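Local coordinates for Endoglucanase(Endo-1,4-beta-glucanase)protein (Pseudomonas stutzeri, PDB 6R2J) that probably hydrolyses beta-1,4-glycosidic bonds of cellulose, as an endoglucanase of glycosyl hydrolase family 5, and binds cellobiose, at residues S70-D75 with W123-E128; E117-V122 with D140-P145. All coordinates share one frame; numbering follows the deposited sequence. Where two conformers were deposited one is given.

Contact 1 of 2, residues S70-D75 with W123-E128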
# COMPACT_ATOMS: atom_id res chain seq x y z
N SER A 70 -3.06 26.25 -3.95
CA SER A 70 -3.97 25.81 -4.98
C SER A 70 -4.99 24.83 -4.42
O SER A 70 -4.75 24.14 -3.43
CB SER A 70 -3.17 25.11 -6.10
OG SER A 70 -3.12 23.67 -5.96
N GLY A 71 -6.15 24.77 -5.07
CA GLY A 71 -7.10 23.72 -4.83
C GLY A 71 -6.63 22.44 -5.49
O GLY A 71 -5.54 22.36 -6.05
N LEU A 72 -7.50 21.44 -5.45
CA LEU A 72 -7.19 20.14 -6.03
C LEU A 72 -7.31 20.20 -7.55
O LEU A 72 -8.12 20.96 -8.12
CB LEU A 72 -8.14 19.07 -5.48
CG LEU A 72 -8.12 18.84 -3.97
CD1 LEU A 72 -9.03 17.74 -3.55
CD2 LEU A 72 -6.71 18.52 -3.49
N ASN A 73 -6.49 19.39 -8.21
CA ASN A 73 -6.55 19.24 -9.65
C ASN A 73 -7.74 18.36 -10.04
O ASN A 73 -7.75 17.16 -9.76
CB ASN A 73 -5.26 18.59 -10.13
CG ASN A 73 -5.14 18.62 -11.62
OD1 ASN A 73 -5.53 17.68 -12.29
ND2 ASN A 73 -4.59 19.68 -12.15
N PHE A 74 -8.71 18.96 -10.75
CA PHE A 74 -9.94 18.29 -11.17
C PHE A 74 -9.66 17.03 -11.99
O PHE A 74 -10.24 15.98 -11.75
CB PHE A 74 -10.74 19.31 -11.99
CG PHE A 74 -12.09 18.83 -12.44
CD1 PHE A 74 -13.19 18.89 -11.59
CD2 PHE A 74 -12.26 18.33 -13.74
CE1 PHE A 74 -14.43 18.45 -12.02
CE2 PHE A 74 -13.49 17.88 -14.16
CZ PHE A 74 -14.59 17.97 -13.31
N ASP A 75 -8.75 17.12 -12.96
CA ASP A 75 -8.51 15.95 -13.80
C ASP A 75 -7.87 14.80 -13.01
O ASP A 75 -8.09 13.64 -13.33
CB ASP A 75 -7.60 16.31 -14.98
CG ASP A 75 -8.30 17.12 -16.07
OD1 ASP A 75 -9.53 16.96 -16.24
OD2 ASP A 75 -7.61 17.91 -16.76
N TRP A 123 -6.04 15.94 2.92
CA TRP A 123 -6.71 14.67 3.19
C TRP A 123 -8.19 14.90 3.48
O TRP A 123 -9.06 14.15 3.01
CB TRP A 123 -6.00 13.90 4.30
CG TRP A 123 -5.05 12.88 3.69
CD1 TRP A 123 -3.68 12.80 3.84
CD2 TRP A 123 -5.42 11.83 2.80
NE1 TRP A 123 -3.18 11.76 3.08
CE2 TRP A 123 -4.23 11.15 2.43
CE3 TRP A 123 -6.63 11.40 2.26
CZ2 TRP A 123 -4.23 10.05 1.57
CZ3 TRP A 123 -6.62 10.30 1.39
CH2 TRP A 123 -5.43 9.63 1.07
N ARG A 124 -8.49 15.97 4.22
CA ARG A 124 -9.88 16.34 4.38
C ARG A 124 -10.53 16.57 3.02
O ARG A 124 -11.63 16.06 2.75
CB ARG A 124 -9.98 17.59 5.26
CG ARG A 124 -11.41 17.78 5.79
CD ARG A 124 -11.58 19.08 6.55
NE ARG A 124 -10.69 19.21 7.70
CZ ARG A 124 -9.58 19.95 7.70
NH1 ARG A 124 -9.23 20.62 6.62
NH2 ARG A 124 -8.83 20.02 8.79
N LYS A 125 -9.87 17.32 2.15
CA LYS A 125 -10.43 17.59 0.83
C LYS A 125 -10.54 16.31 0.01
O LYS A 125 -11.55 16.11 -0.66
CB LYS A 125 -9.59 18.63 0.08
CG LYS A 125 -9.96 20.07 0.36
CD LYS A 125 -9.22 20.95 -0.61
CE LYS A 125 -9.57 22.41 -0.44
NZ LYS A 125 -8.64 23.04 0.53
N LEU A 126 -9.51 15.46 0.03
CA LEU A 126 -9.60 14.18 -0.70
C LEU A 126 -10.73 13.30 -0.15
O LEU A 126 -11.47 12.67 -0.92
CB LEU A 126 -8.27 13.43 -0.64
CG LEU A 126 -7.09 14.02 -1.42
CD1 LEU A 126 -5.82 13.29 -1.09
CD2 LEU A 126 -7.42 13.97 -2.89
N ALA A 127 -10.87 13.23 1.18
CA ALA A 127 -11.93 12.40 1.75
C ALA A 127 -13.31 12.91 1.37
O ALA A 127 -14.25 12.12 1.21
CB ALA A 127 -11.76 12.31 3.27
N GLU A 128 -13.47 14.23 1.23
CA GLU A 128 -14.72 14.81 0.72
C GLU A 128 -14.99 14.36 -0.71
O GLU A 128 -16.15 14.14 -1.08
CB GLU A 128 -14.64 16.34 0.76
CG GLU A 128 -14.71 17.01 2.15
CD GLU A 128 -14.31 18.50 2.12
OE1 GLU A 128 -14.41 19.12 1.04
OE2 GLU A 128 -13.89 19.06 3.16

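Contact 2 of 2, residues E117-V122 with D140-P145. With BGC (beta-D-glucopyranose), chain E.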
# COMPACT_ATOMS: atom_id res chain seq x y z
N GLU A 117 -1.07 21.43 8.99
CA GLU A 117 -2.39 21.86 8.52
C GLU A 117 -2.55 21.70 7.01
O GLU A 117 -3.68 21.54 6.53
CB GLU A 117 -2.63 23.32 8.96
CG GLU A 117 -4.05 23.88 8.73
CD GLU A 117 -5.18 22.82 8.79
OE1 GLU A 117 -5.97 22.70 7.82
OE2 GLU A 117 -5.28 22.12 9.83
N ALA A 118 -1.47 21.79 6.25
CA ALA A 118 -1.58 21.64 4.80
C ALA A 118 -1.86 20.19 4.42
O ALA A 118 -2.61 19.91 3.48
CB ALA A 118 -0.29 22.14 4.16
N TYR A 119 -1.24 19.26 5.13
CA TYR A 119 -1.47 17.83 4.97
C TYR A 119 -2.88 17.45 5.42
O TYR A 119 -3.60 16.76 4.70
CB TYR A 119 -0.39 17.14 5.78
CG TYR A 119 -0.30 15.68 5.69
CD1 TYR A 119 -0.28 15.03 4.47
CD2 TYR A 119 -0.20 14.93 6.84
CE1 TYR A 119 -0.20 13.65 4.40
CE2 TYR A 119 -0.12 13.54 6.78
CZ TYR A 119 -0.12 12.90 5.55
OH TYR A 119 -0.03 11.51 5.51
N ALA A 120 -3.28 17.86 6.63
CA ALA A 120 -4.64 17.62 7.08
C ALA A 120 -5.69 18.09 6.06
O ALA A 120 -6.65 17.37 5.78
CB ALA A 120 -4.85 18.30 8.43
N SER A 121 -5.52 19.30 5.50
CA SER A 121 -6.53 19.85 4.59
C SER A 121 -6.63 19.01 3.33
O SER A 121 -7.74 18.69 2.87
CB SER A 121 -6.20 21.30 4.22
OG SER A 121 -6.96 21.70 3.10
N VAL A 122 -5.49 18.64 2.74
CA VAL A 122 -5.51 17.87 1.50
C VAL A 122 -6.22 16.55 1.73
O VAL A 122 -6.99 16.09 0.88
CB VAL A 122 -4.12 17.75 0.83
CG1 VAL A 122 -3.22 16.79 1.53
CG2 VAL A 122 -4.34 17.41 -0.64
N ASP A 140 -4.36 5.08 2.58
CA ASP A 140 -2.98 4.90 3.02
C ASP A 140 -2.40 6.31 2.95
O ASP A 140 -1.96 6.78 1.90
CB ASP A 140 -2.32 3.87 2.11
CG ASP A 140 -0.96 3.44 2.58
OD1 ASP A 140 -0.33 4.16 3.40
OD2 ASP A 140 -0.51 2.37 2.07
N ILE A 141 -2.48 7.02 4.08
CA ILE A 141 -2.23 8.45 4.08
C ILE A 141 -0.78 8.81 3.78
O ILE A 141 -0.50 9.95 3.39
CB ILE A 141 -2.71 9.09 5.40
CG1 ILE A 141 -2.00 8.52 6.62
CG2 ILE A 141 -4.21 8.87 5.60
CD1 ILE A 141 -2.22 9.30 7.90
N MET A 142 0.17 7.89 3.90
CA MET A 142 1.53 8.20 3.49
C MET A 142 2.32 6.93 3.27
O MET A 142 2.39 6.09 4.16
CB MET A 142 2.26 9.04 4.56
CG MET A 142 3.66 9.52 4.20
SD MET A 142 3.64 10.48 2.68
CE MET A 142 2.42 11.73 3.04
N ASN A 143 3.00 6.85 2.13
CA ASN A 143 3.95 5.78 1.83
C ASN A 143 5.35 6.08 2.40
O ASN A 143 5.93 7.15 2.17
CB ASN A 143 4.01 5.58 0.31
CG ASN A 143 5.02 4.50 -0.12
OD1 ASN A 143 4.74 3.32 0.04
ND2 ASN A 143 6.17 4.91 -0.67
N GLU A 144 5.87 5.10 3.13
CA GLU A 144 7.29 5.05 3.51
C GLU A 144 7.88 6.36 4.04
O GLU A 144 8.87 6.86 3.50
CB GLU A 144 8.13 4.45 2.41
CG GLU A 144 7.76 2.97 2.14
CD GLU A 144 8.66 2.25 1.11
OE1 GLU A 144 9.58 2.87 0.54
OE2 GLU A 144 8.38 1.04 0.86
N PRO A 145 7.36 6.88 5.14
CA PRO A 145 8.06 7.96 5.84
C PRO A 145 9.49 7.57 6.14
O PRO A 145 9.77 6.45 6.57
CB PRO A 145 7.27 8.17 7.13
CG PRO A 145 6.16 7.20 7.11
CD PRO A 145 6.11 6.46 5.81
C2 BGC E . 13.26 -0.40 4.08
C3 BGC E . 11.86 -0.75 4.47
C4 BGC E . 11.08 -0.58 3.21
C5 BGC E . 11.78 -0.88 1.92
C6 BGC E . 10.70 -0.67 0.89
C1 BGC E . 13.90 -0.55 2.68
O2 BGC E . 14.10 -0.84 5.22
O3 BGC E . 11.34 0.10 5.50
O4 BGC E . 9.95 -1.33 3.59
O5 BGC E . 12.91 0.10 1.78
O6 BGC E . 11.36 -0.48 -0.38

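Contact 1 of 2, residues S70-D75 with W123-E128
Leu72 carries this contact, laying its side chain against Lys125 and Leu126 on the outer helix 116-130. The chain reaches it through Ser70 and Gly71; Gly71 passes the far part of the Lys125 chain without close contact. At Leu72 the CB points at the helix, and CG stands anti to the carbonyl carbon (chi1 -60°). With CD1 trans to CA (chi2 -178°), this methyl is thrust forward to touch Lys125 CB at 3.8 Å. It also approaches the backbone there, lying 4.1 Å from Lys125 C. Higher up the lysine, Lys125 CD passes Leu72 CG at 4.1 Å, so that the straight aliphatic part of Lys125 flanks the leucine while its last bond turns the amine off, toward a weak hydrogen bond with Ser121 OG. Leu126 CD2 meets the same Leu72 CD1 at 4.2 Å, about a right angle away from Lys125 CB. The contact is apolar, leucine carbons against a lysine stem and a second leucine, with no hydrogen bond between the segments. Directly after Leu72, Asn73 is the N-cap of helix 74-89, its OD1 accepting from Gln76 N, so the leucine is placed just ahead of a fixed helix start. Leu72 thus bridges two neighbouring outer helices of the barrel, touching Ile77 on 74-89 and Val122 and Arg129 on 116-130, while Leu126 reaches inward past Ile77 to Met98 of strand 93-98.

Contact 2 of 2, residues E117-V122 with D140-P145
In the segment that follows strand 136-140 of the TIM barrel and leads to the glycan pocket, Ile141 and Met142 are met by Tyr119 from the surrounding helix 116-130. A little further on, Glu144 lies in that pocket, within an Asn-Glu-Pro sequence consistent with the family 5 signature. Tyr119 carries CG anti to its own amide nitrogen (chi1 -174°), which sends the ring straight off the helix toward the barrel. Its hydroxyl donates to Ile141 O, with OH and O 2.7 Å apart. The carbonyl oxygen lies at the ring edge, close to the ring plane, yet the hydroxyl stands well above the carbonyl's own plane, 71° out of it and off the lone-pair directions. Carbon atoms gather round the same hydroxyl: Ile141 CB is 3.6 Å from Tyr119 OH, and Met142 CB is 3.5 Å from it. Met142, bent at both chi2 and chi3, brings its CE back to 3.5 Å from Tyr119 CE1, meeting the ring at a slant. A phenylalanine in place of Tyr119 would probably deprive Ile141 O of this donor and open a small gap where the hydroxyl now rests against Ile141 CB and Met142 CB. Trp123 NE1, one turn on in the same helix, is probably a second donor. A buried carbonyl on the way from strand to pocket is thus probably held by two side chains of one helix, and the phenolic hydroxyl, enclosed by hydrocarbon, finds its acceptor in that oxygen.

Followed from the N terminus, the chain passes 70-75, then 117-122 and 123-128 in succession on one helix, and finally 140-145. Contact 1 closes a loop of 47 residues that holds most of helix 74-89, strand 93-98, the small hairpin after it and the first half of helix 116-130; contact 2 closes a shorter one of 17, with the rest of helix 116-130 and strand 136-140. Their segments alternate, so the two loops cross within that helix. One face of the helix thus takes the loop that leads into helix 74-89, and another turns inward to the barrel and the segment that runs on to the sugar pocket. Residues of the two contacts also touch directly, as where Trp123 CZ2 packs on Asp140 O at 4.0 Å.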